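Local coordinates for HpcH/HpaI aldolase/citrate lyase family protein (Burkholderia cenocepacia, PDB 4MF4) that belongs to the HpcH/HpaI aldolase/citrate lyase family and folds as a closed barrel of parallel strands, at residues A[108-113]-A[165-170]. Sequence-based numbering, arbitrary orientation.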
loop_
_atom_site.group_PDB
_atom_site.type_symbol
_atom_site.label_atom_id
_atom_site.label_comp_id
_atom_site.label_asym_id
_atom_site.label_seq_id
_atom_site.Cartn_x
_atom_site.Cartn_y
_atom_site.Cartn_z
ATOM N N CYS A 108 -13.447 26.493 -3.358
ATOM C CA CYS A 108 -12.932 27.861 -3.292
ATOM C C CYS A 108 -12.963 28.631 -4.623
ATOM O O CYS A 108 -11.938 29.194 -5.016
ATOM C CB CYS A 108 -11.434 27.846 -2.880
ATOM S SG CYS A 108 -10.922 26.922 -1.413
ATOM N N ILE A 109 -14.091 28.684 -5.316
ATOM C CA ILE A 109 -14.139 29.469 -6.563
ATOM C C ILE A 109 -14.792 30.807 -6.191
ATOM O O ILE A 109 -15.951 30.821 -5.776
ATOM C CB ILE A 109 -14.960 28.763 -7.665
ATOM C CG1 ILE A 109 -14.273 27.472 -8.138
ATOM C CG2 ILE A 109 -15.237 29.699 -8.831
ATOM C CD1 ILE A 109 -12.980 27.652 -8.896
ATOM N N GLU A 110 -14.067 31.910 -6.351
ATOM C CA GLU A 110 -14.550 33.204 -5.875
ATOM C C GLU A 110 -14.801 34.261 -6.923
ATOM O O GLU A 110 -15.482 35.247 -6.640
ATOM C CB GLU A 110 -13.541 33.749 -4.895
ATOM C CG GLU A 110 -13.266 32.769 -3.784
ATOM C CD GLU A 110 -12.520 33.430 -2.652
ATOM O OE1 GLU A 110 -13.119 33.667 -1.592
ATOM O OE2 GLU A 110 -11.333 33.757 -2.865
ATOM N N THR A 111 -14.230 34.091 -8.114
ATOM C CA THR A 111 -14.404 35.053 -9.193
ATOM C C THR A 111 -14.697 34.359 -10.515
ATOM O O THR A 111 -14.432 33.191 -10.674
ATOM C CB THR A 111 -13.121 35.877 -9.382
ATOM O OG1 THR A 111 -12.065 35.003 -9.778
ATOM C CG2 THR A 111 -12.710 36.581 -8.054
ATOM N N PRO A 112 -15.230 35.101 -11.489
ATOM C CA PRO A 112 -15.453 34.444 -12.732
ATOM C C PRO A 112 -14.114 34.067 -13.376
ATOM O O PRO A 112 -14.078 33.086 -14.062
ATOM C CB PRO A 112 -16.240 35.477 -13.560
ATOM C CG PRO A 112 -16.095 36.770 -12.860
ATOM C CD PRO A 112 -15.867 36.425 -11.423
ATOM N N ASP A 113 -13.033 34.808 -13.123
ATOM C CA ASP A 113 -11.676 34.364 -13.584
ATOM C C ASP A 113 -11.259 33.026 -13.008
ATOM O O ASP A 113 -10.762 32.222 -13.730
ATOM C CB ASP A 113 -10.575 35.402 -13.323
ATOM C CG ASP A 113 -10.640 36.548 -14.299
ATOM O OD1 ASP A 113 -11.509 36.497 -15.195
ATOM O OD2 ASP A 113 -9.836 37.503 -14.192
ATOM N N VAL A 165 -19.060 27.504 -4.473
ATOM C CA VAL A 165 -19.118 28.927 -4.147
ATOM C C VAL A 165 -19.225 29.011 -2.629
ATOM O O VAL A 165 -20.222 28.630 -2.040
ATOM C CB VAL A 165 -20.296 29.615 -4.838
ATOM C CG1 VAL A 165 -20.284 31.109 -4.544
ATOM C CG2 VAL A 165 -20.234 29.391 -6.337
ATOM N N GLU A 166 -18.191 29.478 -1.980
ATOM C CA GLU A 166 -18.154 29.277 -0.538
ATOM C C GLU A 166 -17.499 30.391 0.239
ATOM O O GLU A 166 -17.064 30.183 1.370
ATOM C CB GLU A 166 -17.536 27.907 -0.193
ATOM C CG GLU A 166 -16.098 27.708 -0.616
ATOM C CD GLU A 166 -15.689 26.235 -0.535
ATOM O OE1 GLU A 166 -16.428 25.476 0.149
ATOM O OE2 GLU A 166 -14.655 25.838 -1.153
ATOM N N SER A 167 -17.550 31.588 -0.334
ATOM C CA SER A 167 -16.990 32.769 0.239
ATOM C C SER A 167 -17.904 33.939 -0.018
ATOM O O SER A 167 -18.748 33.903 -0.918
ATOM C CB SER A 167 -15.696 33.033 -0.491
ATOM O OG SER A 167 -15.985 32.988 -1.887
ATOM N N ALA A 168 -17.675 35.028 0.686
ATOM C CA ALA A 168 -18.466 36.226 0.490
ATOM C C ALA A 168 -18.188 36.945 -0.846
ATOM O O ALA A 168 -19.078 37.539 -1.483
ATOM C CB ALA A 168 -18.205 37.171 1.631
ATOM N N ARG A 169 -16.934 36.939 -1.262
ATOM C CA ARG A 169 -16.594 37.514 -2.559
ATOM C C ARG A 169 -17.260 36.665 -3.651
ATOM O O ARG A 169 -17.765 37.176 -4.638
ATOM C CB ARG A 169 -15.070 37.534 -2.773
ATOM C CG ARG A 169 -14.678 37.860 -4.213
ATOM C CD ARG A 169 -13.196 38.081 -4.343
ATOM N NE ARG A 169 -12.421 37.054 -3.639
ATOM C CZ ARG A 169 -11.105 37.118 -3.443
ATOM N NH1 ARG A 169 -10.420 38.174 -3.879
ATOM N NH2 ARG A 169 -10.465 36.133 -2.804
ATOM N N GLY A 170 -17.234 35.363 -3.461
ATOM C CA GLY A 170 -17.836 34.438 -4.437
ATOM C C GLY A 170 -19.324 34.679 -4.572
ATOM O O GLY A 170 -19.866 34.649 -5.669
#
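Glu-110 supplies most of the first segment's side of this contact, laying its side chain over Ser-167 and reaching the guanidinium of Arg-169. Its CG is anti to the carbonyl carbon (chi1 -55°) and the chain then runs extended. Glu-110 OE2 forms a salt bridge with Arg-169 NH2 at 2.5 Å. The two side chains cross at about a right angle, with carboxylate and guanidinium planes 81° apart. Arg-169 NH2 meets Glu-110 OE2 from above the carboxylate plane. Arg-169 starts with CG anti to the backbone N, then bends at chi3 (46°), and its CD lies 4.0 Å from Thr-111 CG2, side by side.

Ser-167 OG sits between the backbone N and the carbonyl carbon. Ser-167 OG accepts from Gly-170 N at 3.1 Å, as the N-cap of helix 168-172. Glu-110 CG lies 3.3 Å from Ser-167 OG. Gly-170 comes close to the other backbone: Gly-170 CA lies 3.3 Å from Glu-110 O, a CA-H...O contact. Thr-111 likewise caps helix 112-121, through OG1 to Asp-114 N.

At the other end, Glu-166 OE2 accepts from Cys-108 N at 2.6 Å, using its anti lone pair. The Asp-192 carboxylate near OE1 may raise the affinity of Glu-166 for a proton. The contact joins the loops that follow neighbouring strands 103-106 and 160-165, at the C-terminal end of a TIM barrel.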